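Side-chain contacts in AimR transcriptional regulator (Bacillus phage phi3T, PDB 5ZVV), which activates transcription of the phage aimX locus as a homodimer and, on binding the arbitrium peptide, becomes an inactive monomer, switching infection from lysis to lysogeny: residues E67-L70 / E71-P74; K76-A79 / R80-V83; I98-N101 / L102-K106; N107-S110 / Q111-K115. All coordinates share one frame; numbering follows the deposited sequence.

Overall arrangement
All four contacts are local, between residues three or four apart, and all lie on the same side of the chain's centre, at one end of each of four consecutive helices of an all-helical, TPR-like array. Contact 2, at the start of helix 77-88, is the most buried; contacts 1, 3 and 4 are partly buried. Contacts 1 and 3 lie where helices 61-69 and 92-103 run out, and their side-chain touches are mainly apolar. Contacts 2 and 4 open helices 77-88 and 108-124 and are richer in polar groups. Contacts 3 and 4 have the closest centres, about 7 Å apart. Arg80 of contact 2 reaches Asn107 and Ser110 of contact 4 through weak hydrogen bonds.

Contact 1. Residues E67-L70 / E71-P74; sequences EYFL and ELDP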
# COMPACT_ATOMS: atom_id res chain seq x y z
N GLU A 67 -3.77 -15.84 -36.72
CA GLU A 67 -3.62 -17.11 -37.42
C GLU A 67 -2.18 -17.61 -37.36
O GLU A 67 -1.95 -18.82 -37.23
CB GLU A 67 -4.06 -16.95 -38.88
CG GLU A 67 -4.00 -18.23 -39.70
CD GLU A 67 -4.53 -18.03 -41.11
OE1 GLU A 67 -4.86 -16.88 -41.47
OE2 GLU A 67 -4.61 -19.03 -41.85
N TYR A 68 -1.20 -16.70 -37.42
CA TYR A 68 0.20 -17.10 -37.52
C TYR A 68 0.72 -17.64 -36.19
O TYR A 68 1.42 -18.66 -36.16
CB TYR A 68 1.03 -15.90 -37.99
CG TYR A 68 2.48 -16.21 -38.27
CD1 TYR A 68 2.88 -16.63 -39.53
CD2 TYR A 68 3.45 -16.08 -37.28
CE1 TYR A 68 4.20 -16.90 -39.80
CE2 TYR A 68 4.77 -16.35 -37.54
CZ TYR A 68 5.14 -16.77 -38.80
OH TYR A 68 6.47 -17.04 -39.08
N PHE A 69 0.40 -16.96 -35.09
CA PHE A 69 0.96 -17.34 -33.79
C PHE A 69 0.53 -18.74 -33.39
O PHE A 69 1.30 -19.48 -32.76
CB PHE A 69 0.53 -16.33 -32.72
CG PHE A 69 1.29 -15.04 -32.76
CD1 PHE A 69 2.42 -14.90 -33.55
CD2 PHE A 69 0.88 -13.96 -31.99
CE1 PHE A 69 3.12 -13.71 -33.58
CE2 PHE A 69 1.58 -12.77 -32.01
CZ PHE A 69 2.70 -12.64 -32.81
N LEU A 70 -0.70 -19.13 -33.73
CA LEU A 70 -1.20 -20.45 -33.35
C LEU A 70 -0.51 -21.58 -34.10
O LEU A 70 -0.72 -22.75 -33.75
CB LEU A 70 -2.71 -20.52 -33.58
CG LEU A 70 -3.55 -19.58 -32.70
CD1 LEU A 70 -5.03 -19.74 -33.02
CD2 LEU A 70 -3.27 -19.84 -31.23
N GLU A 71 0.31 -21.27 -35.11
CA GLU A 71 1.07 -22.28 -35.83
C GLU A 71 2.50 -22.43 -35.33
O GLU A 71 3.19 -23.35 -35.76
CB GLU A 71 1.09 -21.96 -37.33
CG GLU A 71 -0.28 -21.98 -37.99
CD GLU A 71 -0.99 -23.32 -37.83
OE1 GLU A 71 -0.31 -24.37 -37.86
OE2 GLU A 71 -2.23 -23.32 -37.67
N LEU A 72 2.95 -21.55 -34.43
CA LEU A 72 4.30 -21.65 -33.89
C LEU A 72 4.45 -22.91 -33.03
O LEU A 72 3.47 -23.46 -32.51
CB LEU A 72 4.64 -20.42 -33.05
CG LEU A 72 4.69 -19.07 -33.78
CD1 LEU A 72 4.79 -17.94 -32.77
CD2 LEU A 72 5.85 -19.02 -34.76
N ASP A 73 5.69 -23.36 -32.90
CA ASP A 73 5.99 -24.51 -32.05
C ASP A 73 5.85 -24.10 -30.59
O ASP A 73 6.63 -23.26 -30.12
CB ASP A 73 7.40 -25.02 -32.33
CG ASP A 73 7.68 -26.38 -31.69
OD1 ASP A 73 7.10 -26.69 -30.64
OD2 ASP A 73 8.50 -27.14 -32.26
N PRO A 74 4.90 -24.66 -29.84
CA PRO A 74 4.70 -24.21 -28.46
C PRO A 74 5.91 -24.43 -27.56
O PRO A 74 5.99 -23.80 -26.50
CB PRO A 74 3.50 -25.04 -27.98
CG PRO A 74 2.84 -25.54 -29.24
CD PRO A 74 3.96 -25.73 -30.22
O HOH W 1 -3.66 -20.97 -37.07
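The chain leaves helix 61-69 through a type I beta turn from Phe69 to Leu72, in which Leu72 N donates to Phe69 O at 3.1 Å; one residue earlier, Glu71 N donates to Tyr68 O at 3.0 Å. Both are i to i+3 bonds. The side chain of Leu72 splits its two methyls between two rings. CD2 approaches Tyr68 CE2 at 4.0 Å, and CD1 reaches Phe69 CD1 at 3.9 Å, Leu72 and Phe69 pointing the same way. Tyr68 has CG anti to the backbone N (chi1 -174°), a torsion that brings its CE2 edge to the methyl that Phe69 does not touch. On the more exposed side, Glu71 bends at chi2 (-58°) and its CG lies 3.7 Å from Glu67 O. A water bridges the two residues, donating to Glu67 O and to Glu71 OE2, each at 2.8 Å. Phe69 packs between helices 47-56, 77-88 and 92-103, Leu72 covers Cys78 and Ser82 of helix 77-88, and Leu70 rests on Leu94 and Lys97 of helix 92-103.

Contact 2. Residues K76-A79 / R80-V83; sequences KKCA and RQSV
Ser82 turns its hydroxyl back onto the preceding turn of helix 77-88, where OG donates to Ala79 O. The modelled separation of 2.5 Å is unusually short, and nothing should be read into its exact length. Its chi1 of 86° sets OG between the backbone N and the carbonyl carbon, within reach of that oxygen. Ala79 O is gripped twice, since Val83 N also donates to it, at 2.9 Å. This is the tight, buried side of the contact. Gln81 N binds Lys77 O in a nearly linear bond of 2.9 Å (171° at the hydrogen), a regular i to i+4 link in the first turns after the N-cap residue Lys76. The Gln81 side chain is buried too, its amide held from outside by Asn45 and by the backbone N of Leu46, while Lys77 CG crosses it at an angle, 3.8 Å from Gln81 CD.

Lys76, Lys77 and the outer part of Arg80 make the looser, more exposed side. Arg80, extended from CG to NE, runs back towards the start of the helix and lays one face of its guanidinium over Lys76 C, 3.6 Å above the plane and offset toward the rim. NH1 comes within 3.3 Å of Lys77 CA, a packing contact with no bond to the Lys77 N-H. Lys76 NZ forms a salt bridge with Asp73 OD2.

Arg80 leans on Thr109 and Trp113 of helix 108-124, and its NE and NH2 make weak hydrogen bonds to Ser110 OG and Asn107 OD1. Ala79, Ser82 and Val83 pack against Ile98 and Leu102 of helix 92-103, and Cys78 faces the loop residues Met43 and Leu46.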
# COMPACT_ATOMS: atom_id res chain seq x y z
N LYS A 76 9.08 -23.67 -28.11
CA LYS A 76 10.24 -22.88 -28.48
C LYS A 76 10.02 -21.40 -28.18
O LYS A 76 8.95 -20.98 -27.74
CB LYS A 76 10.59 -23.10 -29.96
CG LYS A 76 11.06 -24.52 -30.25
CD LYS A 76 11.54 -24.66 -31.69
CE LYS A 76 12.31 -25.95 -31.90
NZ LYS A 76 11.46 -27.15 -31.67
N LYS A 77 11.06 -20.60 -28.45
CA LYS A 77 11.09 -19.20 -28.03
C LYS A 77 10.03 -18.37 -28.76
O LYS A 77 9.44 -17.45 -28.18
CB LYS A 77 12.48 -18.62 -28.26
CG LYS A 77 12.52 -17.12 -28.49
CD LYS A 77 13.77 -16.70 -29.24
CE LYS A 77 14.98 -16.60 -28.31
NZ LYS A 77 14.79 -15.53 -27.29
N CYS A 78 9.78 -18.68 -30.04
CA CYS A 78 8.84 -17.89 -30.82
C CYS A 78 7.45 -17.87 -30.18
O CYS A 78 6.76 -16.84 -30.24
CB CYS A 78 8.75 -18.44 -32.24
SG CYS A 78 9.78 -17.57 -33.43
N ALA A 79 7.03 -18.98 -29.57
CA ALA A 79 5.71 -19.01 -28.94
C ALA A 79 5.67 -18.12 -27.71
O ALA A 79 4.66 -17.45 -27.45
CB ALA A 79 5.34 -20.45 -28.59
N ARG A 80 6.75 -18.09 -26.93
CA ARG A 80 6.82 -17.22 -25.76
C ARG A 80 6.79 -15.75 -26.16
O ARG A 80 6.01 -14.95 -25.62
CB ARG A 80 8.08 -17.55 -24.95
CG ARG A 80 8.30 -19.04 -24.77
CD ARG A 80 9.51 -19.35 -23.89
NE ARG A 80 9.85 -20.77 -23.99
CZ ARG A 80 10.94 -21.24 -24.57
NH1 ARG A 80 11.83 -20.41 -25.10
NH2 ARG A 80 11.16 -22.55 -24.62
N GLN A 81 7.63 -15.38 -27.13
CA GLN A 81 7.54 -14.05 -27.71
C GLN A 81 6.12 -13.75 -28.17
O GLN A 81 5.61 -12.64 -27.95
CB GLN A 81 8.51 -13.92 -28.89
CG GLN A 81 9.97 -14.02 -28.50
CD GLN A 81 10.90 -13.93 -29.70
OE1 GLN A 81 10.63 -14.51 -30.75
NE2 GLN A 81 12.00 -13.20 -29.55
N SER A 82 5.45 -14.74 -28.77
CA SER A 82 4.10 -14.52 -29.27
C SER A 82 3.13 -14.24 -28.13
O SER A 82 2.22 -13.41 -28.27
CB SER A 82 3.63 -15.72 -30.09
OG SER A 82 3.06 -16.72 -29.26
N VAL A 83 3.29 -14.90 -26.98
CA VAL A 83 2.38 -14.64 -25.88
C VAL A 83 2.60 -13.23 -25.33
O VAL A 83 1.64 -12.54 -24.96
CB VAL A 83 2.48 -15.72 -24.78
CG1 VAL A 83 3.60 -15.43 -23.79
CG2 VAL A 83 1.15 -15.83 -24.04

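Contact 3. Residues I98-N101 / L102-K106; sequences IIIN and LCNSK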
# COMPACT_ATOMS: atom_id res chain seq x y z
N ILE A 98 -2.87 -18.99 -26.72
CA ILE A 98 -1.43 -19.22 -26.67
C ILE A 98 -1.01 -19.68 -25.28
O ILE A 98 -0.11 -20.53 -25.15
CB ILE A 98 -0.67 -17.94 -27.09
CG1 ILE A 98 -1.04 -17.55 -28.53
CG2 ILE A 98 0.83 -18.15 -26.98
CD1 ILE A 98 -0.34 -16.31 -29.02
N ILE A 99 -1.64 -19.15 -24.23
CA ILE A 99 -1.31 -19.59 -22.88
C ILE A 99 -1.63 -21.07 -22.71
O ILE A 99 -0.86 -21.82 -22.09
CB ILE A 99 -2.06 -18.73 -21.84
CG1 ILE A 99 -1.46 -17.33 -21.78
CG2 ILE A 99 -1.99 -19.38 -20.46
CD1 ILE A 99 -2.14 -16.42 -20.78
N ILE A 100 -2.76 -21.52 -23.27
CA ILE A 100 -3.08 -22.94 -23.23
C ILE A 100 -2.02 -23.76 -23.96
O ILE A 100 -1.55 -24.79 -23.45
CB ILE A 100 -4.49 -23.19 -23.81
CG1 ILE A 100 -5.55 -22.62 -22.86
CG2 ILE A 100 -4.72 -24.67 -24.06
CD1 ILE A 100 -6.95 -22.60 -23.45
N ASN A 101 -1.62 -23.31 -25.15
CA ASN A 101 -0.60 -24.05 -25.90
C ASN A 101 0.72 -24.11 -25.14
O ASN A 101 1.41 -25.13 -25.15
CB ASN A 101 -0.39 -23.42 -27.28
CG ASN A 101 -1.57 -23.63 -28.20
OD1 ASN A 101 -2.43 -24.47 -27.95
ND2 ASN A 101 -1.61 -22.86 -29.29
N LEU A 102 1.09 -23.01 -24.46
CA LEU A 102 2.35 -22.99 -23.72
C LEU A 102 2.28 -23.88 -22.49
O LEU A 102 3.27 -24.51 -22.11
CB LEU A 102 2.69 -21.56 -23.32
CG LEU A 102 3.08 -20.61 -24.46
CD1 LEU A 102 3.31 -19.21 -23.94
CD2 LEU A 102 4.32 -21.13 -25.16
N CYS A 103 1.11 -23.94 -21.83
CA CYS A 103 0.97 -24.80 -20.67
C CYS A 103 1.00 -26.28 -21.06
O CYS A 103 1.61 -27.10 -20.38
CB CYS A 103 -0.32 -24.47 -19.92
SG CYS A 103 -0.25 -22.94 -18.94
N ASN A 104 0.34 -26.63 -22.18
CA ASN A 104 0.34 -28.01 -22.64
C ASN A 104 1.65 -28.43 -23.29
O ASN A 104 1.78 -29.59 -23.70
CB ASN A 104 -0.81 -28.23 -23.63
CG ASN A 104 -2.17 -28.06 -22.98
OD1 ASN A 104 -2.30 -28.13 -21.76
ND2 ASN A 104 -3.19 -27.82 -23.80
N SER A 105 2.62 -27.53 -23.40
CA SER A 105 3.90 -27.83 -24.02
C SER A 105 4.69 -28.82 -23.17
O SER A 105 4.47 -28.97 -21.96
CB SER A 105 4.70 -26.55 -24.23
OG SER A 105 6.05 -26.83 -24.53
N LYS A 106 5.63 -29.51 -23.82
CA LYS A 106 6.55 -30.42 -23.14
C LYS A 106 7.75 -29.71 -22.54
O LYS A 106 8.42 -30.28 -21.68
CB LYS A 106 7.05 -31.50 -24.11
CG LYS A 106 6.00 -32.51 -24.53
CD LYS A 106 6.62 -33.58 -25.42
CE LYS A 106 5.59 -34.63 -25.83
NZ LYS A 106 6.19 -35.69 -26.68
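In the last turn of helix 92-103, an element of the TPR-like helical array, Ile98 packs on Leu102 and Ile100 on Asn104, each pair four residues apart. Three successive i to i+4 hydrogen bonds carry the backbone to this end: Leu102 N to Ile98 O at 2.8 Å, Cys103 N to Ile99 O at 2.9 Å, and Asn104 N to Ile100 O at 2.9 Å. Their angles at the hydrogen, 154° to 164°, show regular helical geometry up to the last turn. Beyond it the backbone opens, and Ser105 N makes a weak bond to Leu102 O.

On the buried side, Ile98 and Leu102 lie side by side and point the same way, with Ile98 CG2 at 4.1 Å from Leu102 CD1. Leu102 CG is closer to the backbone, 3.3 Å from Ile98 O, because chi1 of -69° places it beside its own backbone N. This flank lies against helix 77-88. Ile99 instead turns to Tyr117, Ser118 and Arg121 of helix 108-124, so the helix is sandwiched between its two sequence neighbours. Ile99 CG2 also meets Cys103 SG at 4.2 Å.

Further along, Ser105 OG bonds to Asn107 N at the start of the next helix. The exposed pair follows the same parallel course as the buried one: Ile100 CG2, anti to its backbone N, touches the amide nitrogen ND2 of Asn104 at 3.5 Å.

Contact 4. Residues N107-S110 / Q111-K115; sequences NSTS and QEWGK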
# COMPACT_ATOMS: atom_id res chain seq x y z
N ASN A 107 8.04 -28.48 -22.98
CA ASN A 107 9.23 -27.76 -22.56
C ASN A 107 8.95 -26.99 -21.27
O ASN A 107 7.92 -26.33 -21.15
CB ASN A 107 9.68 -26.81 -23.67
CG ASN A 107 10.87 -25.97 -23.26
OD1 ASN A 107 10.71 -24.93 -22.64
ND2 ASN A 107 12.07 -26.42 -23.63
N SER A 108 9.89 -27.07 -20.33
CA SER A 108 9.67 -26.48 -19.01
C SER A 108 9.62 -24.96 -19.07
O SER A 108 8.85 -24.33 -18.33
CB SER A 108 10.76 -26.94 -18.04
OG SER A 108 12.04 -26.52 -18.48
N THR A 109 10.43 -24.34 -19.94
CA THR A 109 10.38 -22.89 -20.08
C THR A 109 9.04 -22.44 -20.64
O THR A 109 8.45 -21.47 -20.16
CB THR A 109 11.53 -22.40 -20.97
OG1 THR A 109 12.78 -22.90 -20.48
CG2 THR A 109 11.58 -20.88 -20.98
N SER A 110 8.54 -23.13 -21.67
CA SER A 110 7.24 -22.79 -22.22
C SER A 110 6.14 -22.98 -21.19
O SER A 110 5.25 -22.13 -21.06
CB SER A 110 6.95 -23.63 -23.47
OG SER A 110 7.76 -23.22 -24.56
N GLN A 111 6.18 -24.08 -20.44
CA GLN A 111 5.20 -24.28 -19.37
C GLN A 111 5.27 -23.16 -18.34
O GLN A 111 4.24 -22.69 -17.85
CB GLN A 111 5.43 -25.63 -18.69
CG GLN A 111 5.23 -26.83 -19.58
CD GLN A 111 5.51 -28.13 -18.85
OE1 GLN A 111 5.69 -28.15 -17.63
NE2 GLN A 111 5.54 -29.24 -19.59
N GLU A 112 6.49 -22.72 -18.01
CA GLU A 112 6.67 -21.66 -17.03
C GLU A 112 6.07 -20.35 -17.53
O GLU A 112 5.34 -19.67 -16.80
CB GLU A 112 8.16 -21.51 -16.73
CG GLU A 112 8.56 -20.24 -16.01
CD GLU A 112 10.06 -20.19 -15.78
OE1 GLU A 112 10.64 -21.26 -15.49
OE2 GLU A 112 10.65 -19.10 -15.91
N TRP A 113 6.37 -19.98 -18.78
CA TRP A 113 5.75 -18.80 -19.37
C TRP A 113 4.23 -18.91 -19.37
O TRP A 113 3.53 -17.95 -19.05
CB TRP A 113 6.25 -18.61 -20.80
CG TRP A 113 7.59 -17.95 -20.90
CD1 TRP A 113 8.77 -18.43 -20.40
CD2 TRP A 113 7.90 -16.72 -21.55
NE1 TRP A 113 9.79 -17.55 -20.70
CE2 TRP A 113 9.28 -16.50 -21.41
CE3 TRP A 113 7.13 -15.77 -22.25
CZ2 TRP A 113 9.92 -15.37 -21.93
CZ3 TRP A 113 7.76 -14.65 -22.77
CH2 TRP A 113 9.15 -14.46 -22.60
N GLY A 114 3.71 -20.09 -19.72
CA GLY A 114 2.27 -20.27 -19.76
C GLY A 114 1.63 -20.11 -18.39
O GLY A 114 0.55 -19.55 -18.26
N LYS A 115 2.31 -20.60 -17.35
CA LYS A 115 1.75 -20.50 -16.00
C LYS A 115 1.82 -19.07 -15.49
O LYS A 115 0.87 -18.59 -14.85
CB LYS A 115 2.49 -21.46 -15.06
CG LYS A 115 2.13 -22.92 -15.29
CD LYS A 115 3.30 -23.85 -15.03
CE LYS A 115 3.70 -23.87 -13.57
NZ LYS A 115 4.87 -24.77 -13.34
O HOH W 2 12.40 -22.34 -17.23
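Thr109 O meets the indole of Trp113 at its edge, near the ring plane, 3.1 Å from CD1, and Thr109 CG2 lies 3.8 Å from both CD1 and NE1 of Trp113. The two side chains run the same way, four residues apart in the first turns of helix 108-124, which Asn107 opens as N-cap. With chi1 of -80°, Trp113 has CG beside its backbone N, which brings the five-membered ring back to the carbonyl of Thr109. The Trp113 side chain also touches Val83 of helix 77-88 and Glu146 and Met147 of helix 145-161, tying three helices of the TPR-like array together.

The flat amide of Asn107 provides the cap. Its OD1 takes Ser110 N at 3.0 Å, in the carbonyl plane on a lone pair, and Thr109 N through a bent, weak bond (116° at the hydrogen). The backbone then continues in i to i+4 steps, Trp113 N donating to Thr109 O almost straight (172°). Gln111 stretches beyond CG, its CG 3.2 Å from Asn107 O, and NE2 bonds to Ser105 O.

Glu112 is gripped through both carboxylate oxygens, OE2 by Ser144 OG and OE1 by Lys143 N. A water also donates to OE1 of Glu112 at 2.7 Å and makes a weak 3.3 Å link to Thr109 OG1.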